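Local coordinates for putative uncharacterized protein (Ustilago maydis, PDB 4GNX) that probably serves as the large, DNA-contacting subunit of replication protein A, binding single-stranded DNA through OB-fold domains, at residues I28-N33 and E37-S42; S42-D47 and E51-G56. All coordinates share one frame; numbering follows the deposited sequence.

Contact 1: residues I28-N33 and E37-S42; sequences IRHWSN and EGKLFS. With nucleotides of chain G.
R29 and L40 face each other as an antiparallel hydrogen-bonded pair (R29 N to L40 O 2.8 Å, L40 N to R29 O), H30 and K39 follow as a non-hydrogen-bonded pair, and W31 N then donates to G38 O at 3.1 Å. Past these bridges the W31 indole is laid back over the other segment: its chi1 of 80° sets CG between the backbone N and the carbonyl carbon. G38 CA sits 3.7 Å from the centroid of the six-membered ring and 7° off its normal, a CH-pi contact. The opposite face takes the sugar of DT3 of chain G, whose C5' lies 3.6 Å from W31 CD2. R29 runs out extended from the same sheet face as L40; its guanidinium lies with one face over C6 of DT4 of chain G, and NH2 bonds DT4 O5' at 2.7 Å and, weakly, OP1. N33 ND2 adds a weak bond to DT3 OP1, while its OD1 accepts from G36 N. On the other sheet face H30 and K39 run side by side, and K39 NZ forms a salt bridge with D62. The hydrogen bonds to these nucleotides end on phosphate oxygens and the bases are met by packing, consistent with binding that depends little on sequence.

Contact 2: residues S42-D47 and E51-G56; sequences SVNLLD and EIKATG
S42 stands opposite T55 in a non-hydrogen-bonded pair, its CB 3.6 Å from T55 OG1. On the same face the extended K53 chain runs past it, CE reaching 3.6 Å from S42 CB, while NZ continues to the carbonyl of F88. V43 and A54 follow as a hydrogen-bonded pair with two nearly linear bonds, V43 N to A54 O at 2.8 Å and A54 N to V43 O at 2.9 Å; the V43 side chain turns to the other face, where V22 adjoins it. N44 returns to the side of S42, and its amide oxygen OD1 lies 3.6 Å from the aliphatic CG of K53. The next hydrogen-bonded pair is L45 with I52, where each N donates to the partner's O. L45 CG lies beside the backbone N (chi1 -57°), and from there CD1 comes within 4.0 Å of A54 CB; L45 CB lies 4.1 Å from I52 CG2. This apolar face continues into I97 of strand 95-99. L46 closes the ladder against E51, methyl CD1 meeting methylene CG at 3.6 Å, and D47 OD1 accepts from S49 and G50 in the connecting turn. Such regular alternation, with an apolar face of V43, L45, I52 and A54 and a more polar one where K53 also packs on a thymine base of the bound DNA, is that of the hairpin of the second and third strands of an OB-fold barrel.

In the fold
Contact 1 and contact 2 follow each other along the chain, share S42, and have centres about 17 Å apart. Strand 39-46 is common to both: it lies between strands 17-30 and 51-57 and bonds to both along its length. Contact 1 samples its start against the end of strand 17-30, contact 2 its later part against strand 51-57, giving two consecutive antiparallel hairpins of one sheet. They meet directly where F41 O lies 2.9 Å from G56 N, a probable hydrogen bond. All four segments fall within the range of the first OB-fold domain in the chain. Contact 1, the more exposed, brings R29, W31 and N33 to the DNA and the largely buried contact 2 adds K53, so both lie along the same nucleic-acid-binding sheet.

Contact 1: residues I28-N33 and E37-S42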
loop_
_atom_site.group_PDB
_atom_site.type_symbol
_atom_site.label_atom_id
_atom_site.label_comp_id
_atom_site.label_asym_id
_atom_site.label_seq_id
_atom_site.Cartn_x
_atom_site.Cartn_y
_atom_site.Cartn_z
ATOM N N ILE C 28 7.515 7.651 -26.640
ATOM C CA ILE C 28 6.307 7.403 -27.396
ATOM C C ILE C 28 5.780 6.020 -27.027
ATOM O O ILE C 28 6.488 5.018 -27.132
ATOM C CB ILE C 28 6.552 7.575 -28.898
ATOM C CG1 ILE C 28 6.802 9.054 -29.194
ATOM C CG2 ILE C 28 5.374 7.054 -29.696
ATOM C CD1 ILE C 28 7.445 9.327 -30.537
ATOM N N ARG C 29 4.544 5.981 -26.559
ATOM C CA ARG C 29 3.954 4.748 -26.119
ATOM C C ARG C 29 3.049 4.164 -27.211
ATOM O O ARG C 29 2.256 4.891 -27.809
ATOM C CB ARG C 29 3.190 4.985 -24.809
ATOM C CG ARG C 29 2.820 3.711 -24.064
ATOM C CD ARG C 29 2.420 3.946 -22.614
ATOM N NE ARG C 29 1.914 2.713 -22.007
ATOM C CZ ARG C 29 2.678 1.741 -21.507
ATOM N NH1 ARG C 29 3.996 1.855 -21.513
ATOM N NH2 ARG C 29 2.124 0.650 -20.992
ATOM N N HIS C 30 3.197 2.857 -27.467
ATOM C CA HIS C 30 2.343 2.067 -28.384
ATOM C C HIS C 30 1.481 1.087 -27.654
ATOM O O HIS C 30 1.844 0.623 -26.576
ATOM C CB HIS C 30 3.192 1.244 -29.341
ATOM C CG HIS C 30 3.909 2.059 -30.364
ATOM N ND1 HIS C 30 3.299 2.530 -31.466
ATOM C CD2 HIS C 30 5.232 2.488 -30.426
ATOM C CE1 HIS C 30 4.183 3.230 -32.196
ATOM N NE2 HIS C 30 5.368 3.202 -31.559
ATOM N N TRP C 31 0.353 0.714 -28.246
ATOM C CA TRP C 31 -0.463 -0.333 -27.651
ATOM C C TRP C 31 -1.298 -1.066 -28.653
ATOM O O TRP C 31 -1.281 -0.753 -29.846
ATOM C CB TRP C 31 -1.343 0.235 -26.532
ATOM C CG TRP C 31 -2.589 0.922 -27.029
ATOM C CD1 TRP C 31 -3.829 0.345 -27.282
ATOM C CD2 TRP C 31 -2.755 2.343 -27.362
ATOM N NE1 TRP C 31 -4.720 1.280 -27.734
ATOM C CE2 TRP C 31 -4.145 2.499 -27.807
ATOM C CE3 TRP C 31 -1.928 3.456 -27.338
ATOM C CZ2 TRP C 31 -4.660 3.729 -28.201
ATOM C CZ3 TRP C 31 -2.460 4.690 -27.742
ATOM C CH2 TRP C 31 -3.791 4.819 -28.166
ATOM N N SER C 32 -2.005 -2.076 -28.147
ATOM C CA SER C 32 -3.107 -2.752 -28.834
ATOM C C SER C 32 -4.051 -3.378 -27.807
ATOM O O SER C 32 -3.636 -3.701 -26.688
ATOM C CB SER C 32 -2.597 -3.835 -29.783
ATOM O OG SER C 32 -3.678 -4.624 -30.256
ATOM N N ASN C 33 -5.316 -3.542 -28.189
ATOM C CA ASN C 33 -6.287 -4.251 -27.351
ATOM C C ASN C 33 -7.488 -4.806 -28.127
ATOM O O ASN C 33 -7.323 -5.704 -28.955
ATOM C CB ASN C 33 -6.711 -3.422 -26.114
ATOM C CG ASN C 33 -6.875 -1.939 -26.408
ATOM O OD1 ASN C 33 -7.586 -1.543 -27.331
ATOM N ND2 ASN C 33 -6.235 -1.109 -25.596
ATOM N N GLU C 37 -5.658 0.486 -30.488
ATOM C CA GLU C 37 -4.283 0.152 -30.867
ATOM C C GLU C 37 -3.694 1.408 -31.508
ATOM O O GLU C 37 -4.073 1.765 -32.622
ATOM C CB GLU C 37 -4.256 -1.037 -31.840
ATOM C CG GLU C 37 -2.913 -1.335 -32.490
ATOM C CD GLU C 37 -2.803 -0.782 -33.902
ATOM O OE1 GLU C 37 -1.825 -0.052 -34.172
ATOM O OE2 GLU C 37 -3.690 -1.076 -34.739
ATOM N N GLY C 38 -2.791 2.091 -30.809
ATOM C CA GLY C 38 -2.276 3.364 -31.314
ATOM C C GLY C 38 -1.046 3.885 -30.615
ATOM O O GLY C 38 -0.257 3.111 -30.067
ATOM N N LYS C 39 -0.888 5.206 -30.628
ATOM C CA LYS C 39 0.276 5.837 -30.004
ATOM C C LYS C 39 -0.003 7.154 -29.277
ATOM O O LYS C 39 -0.975 7.854 -29.560
ATOM C CB LYS C 39 1.416 6.018 -31.012
ATOM C CG LYS C 39 1.126 6.960 -32.169
ATOM C CD LYS C 39 2.388 7.175 -32.988
ATOM C CE LYS C 39 2.092 7.773 -34.352
ATOM N NZ LYS C 39 3.344 8.296 -34.967
ATOM N N LEU C 40 0.879 7.479 -28.341
ATOM C CA LEU C 40 0.748 8.691 -27.560
ATOM C C LEU C 40 2.041 9.082 -26.869
ATOM O O LEU C 40 2.997 8.309 -26.803
ATOM C CB LEU C 40 -0.336 8.522 -26.506
ATOM C CG LEU C 40 -0.035 7.599 -25.328
ATOM C CD1 LEU C 40 0.662 8.337 -24.198
ATOM C CD2 LEU C 40 -1.339 7.002 -24.828
ATOM N N PHE C 41 2.059 10.294 -26.347
ATOM C CA PHE C 41 3.171 10.723 -25.540
ATOM C C PHE C 41 2.638 11.810 -24.641
ATOM O O PHE C 41 1.513 12.291 -24.818
ATOM C CB PHE C 41 4.311 11.264 -26.404
ATOM C CG PHE C 41 4.157 12.709 -26.755
ATOM C CD1 PHE C 41 4.969 13.671 -26.162
ATOM C CD2 PHE C 41 3.174 13.126 -27.651
ATOM C CE1 PHE C 41 4.814 15.022 -26.472
ATOM C CE2 PHE C 41 3.029 14.473 -27.970
ATOM C CZ PHE C 41 3.845 15.420 -27.380
ATOM N N SER C 42 3.446 12.210 -23.683
ATOM C CA SER C 42 3.032 13.264 -22.811
ATOM C C SER C 42 4.195 14.074 -22.332
ATOM O O SER C 42 5.342 13.649 -22.342
ATOM C CB SER C 42 2.284 12.704 -21.611
ATOM O OG SER C 42 3.171 11.981 -20.785
ATOM P P DT G 4 -1.030 -0.152 -21.038
ATOM O OP1 DT G 4 0.043 -1.004 -21.616
ATOM O OP2 DT G 4 -2.273 -0.789 -20.532
ATOM O "O5'" DT G 4 -0.391 0.770 -19.899
ATOM C "C5'" DT G 4 -0.766 0.651 -18.507
ATOM C "C4'" DT G 4 0.451 0.361 -17.659
ATOM O "O4'" DT G 4 1.631 0.878 -18.324
ATOM C "C3'" DT G 4 0.450 0.986 -16.258
ATOM O "O3'" DT G 4 0.984 0.062 -15.290
ATOM C "C2'" DT G 4 1.403 2.158 -16.408
ATOM C "C1'" DT G 4 2.413 1.556 -17.360
ATOM N N1 DT G 4 3.299 2.511 -18.058
ATOM C C2 DT G 4 4.646 2.218 -18.112
ATOM O O2 DT G 4 5.129 1.202 -17.638
ATOM N N3 DT G 4 5.410 3.161 -18.756
ATOM C C4 DT G 4 4.975 4.343 -19.327
ATOM O O4 DT G 4 5.782 5.093 -19.872
ATOM C C5 DT G 4 3.552 4.590 -19.224
ATOM C C7 DT G 4 2.989 5.848 -19.808
ATOM C C6 DT G 4 2.797 3.677 -18.599
ATOM P P DT G 3 -6.651 3.003 -23.317
ATOM O OP1 DT G 3 -6.890 1.604 -23.755
ATOM O OP2 DT G 3 -7.274 3.503 -22.069
ATOM O "O5'" DT G 3 -5.076 3.201 -23.203
ATOM C "C5'" DT G 3 -4.200 2.414 -24.028
ATOM C "C4'" DT G 3 -2.807 2.418 -23.449
ATOM O "O4'" DT G 3 -2.423 3.783 -23.168
ATOM C "C3'" DT G 3 -2.656 1.654 -22.133
ATOM O "O3'" DT G 3 -1.458 0.873 -22.197
ATOM C "C2'" DT G 3 -2.556 2.753 -21.089
ATOM C "C1'" DT G 3 -1.865 3.848 -21.871
ATOM N N1 DT G 3 -2.065 5.217 -21.360
ATOM C C2 DT G 3 -1.013 5.816 -20.703
ATOM O O2 DT G 3 0.057 5.260 -20.510
ATOM N N3 DT G 3 -1.266 7.093 -20.265
ATOM C C4 DT G 3 -2.434 7.817 -20.425
ATOM O O4 DT G 3 -2.508 8.961 -19.985
ATOM C C5 DT G 3 -3.495 7.127 -21.133
ATOM C C7 DT G 3 -4.799 7.828 -21.356
ATOM C C6 DT G 3 -3.258 5.881 -21.560
#

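Contact 2: residues S42-D47 and E51-G56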
loop_
_atom_site.group_PDB
_atom_site.type_symbol
_atom_site.label_atom_id
_atom_site.label_comp_id
_atom_site.label_asym_id
_atom_site.label_seq_id
_atom_site.Cartn_x
_atom_site.Cartn_y
_atom_site.Cartn_z
ATOM N N SER C 42 3.446 12.210 -23.683
ATOM C CA SER C 42 3.032 13.264 -22.811
ATOM C C SER C 42 4.195 14.074 -22.332
ATOM O O SER C 42 5.342 13.649 -22.342
ATOM C CB SER C 42 2.284 12.704 -21.611
ATOM O OG SER C 42 3.171 11.981 -20.785
ATOM N N VAL C 43 3.857 15.258 -21.873
ATOM C CA VAL C 43 4.818 16.233 -21.459
ATOM C C VAL C 43 4.302 16.846 -20.167
ATOM O O VAL C 43 3.079 16.962 -19.969
ATOM C CB VAL C 43 4.912 17.295 -22.564
ATOM C CG1 VAL C 43 4.754 18.708 -22.017
ATOM C CG2 VAL C 43 6.185 17.116 -23.378
ATOM N N ASN C 44 5.212 17.209 -19.276
ATOM C CA ASN C 44 4.815 17.959 -18.103
ATOM C C ASN C 44 5.219 19.405 -18.295
ATOM O O ASN C 44 6.259 19.693 -18.903
ATOM C CB ASN C 44 5.390 17.360 -16.811
ATOM C CG ASN C 44 4.607 16.142 -16.318
ATOM O OD1 ASN C 44 3.697 15.648 -16.984
ATOM N ND2 ASN C 44 4.968 15.646 -15.138
ATOM N N LEU C 45 4.386 20.315 -17.793
ATOM C CA LEU C 45 4.562 21.755 -18.017
ATOM C C LEU C 45 4.504 22.549 -16.720
ATOM O O LEU C 45 3.718 22.232 -15.825
ATOM C CB LEU C 45 3.481 22.270 -18.962
ATOM C CG LEU C 45 3.401 21.596 -20.319
ATOM C CD1 LEU C 45 2.083 21.945 -20.954
ATOM C CD2 LEU C 45 4.552 22.071 -21.180
ATOM N N LEU C 46 5.314 23.599 -16.655
ATOM C CA LEU C 46 5.482 24.391 -15.450
ATOM C C LEU C 46 5.468 25.897 -15.721
ATOM O O LEU C 46 6.064 26.369 -16.696
ATOM C CB LEU C 46 6.818 24.033 -14.796
ATOM C CG LEU C 46 7.335 24.987 -13.713
ATOM C CD1 LEU C 46 6.660 24.690 -12.373
ATOM C CD2 LEU C 46 8.853 24.916 -13.617
ATOM N N ASP C 47 4.795 26.641 -14.846
ATOM C CA ASP C 47 4.961 28.089 -14.786
ATOM C C ASP C 47 4.851 28.613 -13.345
ATOM O O ASP C 47 4.800 27.821 -12.392
ATOM C CB ASP C 47 4.015 28.823 -15.767
ATOM C CG ASP C 47 2.535 28.756 -15.365
ATOM O OD1 ASP C 47 2.203 28.405 -14.216
ATOM O OD2 ASP C 47 1.684 29.078 -16.217
ATOM N N GLU C 51 1.832 23.477 -12.252
ATOM C CA GLU C 51 2.184 22.449 -13.211
ATOM C C GLU C 51 0.955 21.833 -13.879
ATOM O O GLU C 51 -0.134 21.811 -13.299
ATOM C CB GLU C 51 3.023 21.366 -12.537
ATOM C CG GLU C 51 4.403 21.843 -12.102
ATOM C CD GLU C 51 5.172 20.821 -11.264
ATOM O OE1 GLU C 51 4.957 20.779 -10.025
ATOM O OE2 GLU C 51 6.007 20.073 -11.840
ATOM N N ILE C 52 1.125 21.344 -15.106
ATOM C CA ILE C 52 0.066 20.583 -15.745
ATOM C C ILE C 52 0.651 19.580 -16.724
ATOM O O ILE C 52 1.699 19.832 -17.332
ATOM C CB ILE C 52 -0.988 21.489 -16.441
ATOM C CG1 ILE C 52 -2.182 20.657 -16.922
ATOM C CG2 ILE C 52 -0.375 22.261 -17.603
ATOM C CD1 ILE C 52 -3.525 21.343 -16.831
ATOM N N LYS C 53 -0.048 18.450 -16.851
ATOM C CA LYS C 53 0.258 17.440 -17.845
ATOM C C LYS C 53 -0.474 17.684 -19.160
ATOM O O LYS C 53 -1.679 17.979 -19.184
ATOM C CB LYS C 53 -0.141 16.076 -17.324
ATOM C CG LYS C 53 0.345 14.947 -18.195
ATOM C CD LYS C 53 -0.095 13.598 -17.658
ATOM C CE LYS C 53 0.304 12.505 -18.634
ATOM N NZ LYS C 53 0.243 11.155 -18.028
ATOM N N ALA C 54 0.254 17.527 -20.259
ATOM C CA ALA C 54 -0.358 17.526 -21.567
ATOM C C ALA C 54 -0.007 16.246 -22.337
ATOM O O ALA C 54 1.113 15.736 -22.234
ATOM C CB ALA C 54 0.088 18.745 -22.318
ATOM N N THR C 55 -0.961 15.739 -23.108
ATOM C CA THR C 55 -0.777 14.489 -23.836
ATOM C C THR C 55 -1.210 14.632 -25.289
ATOM O O THR C 55 -2.212 15.293 -25.608
ATOM C CB THR C 55 -1.628 13.360 -23.219
ATOM O OG1 THR C 55 -1.259 13.164 -21.850
ATOM C CG2 THR C 55 -1.447 12.060 -23.981
ATOM N N GLY C 56 -0.465 13.984 -26.173
ATOM C CA GLY C 56 -0.859 13.926 -27.558
ATOM C C GLY C 56 -1.102 12.495 -27.957
ATOM O O GLY C 56 -0.327 11.617 -27.572
#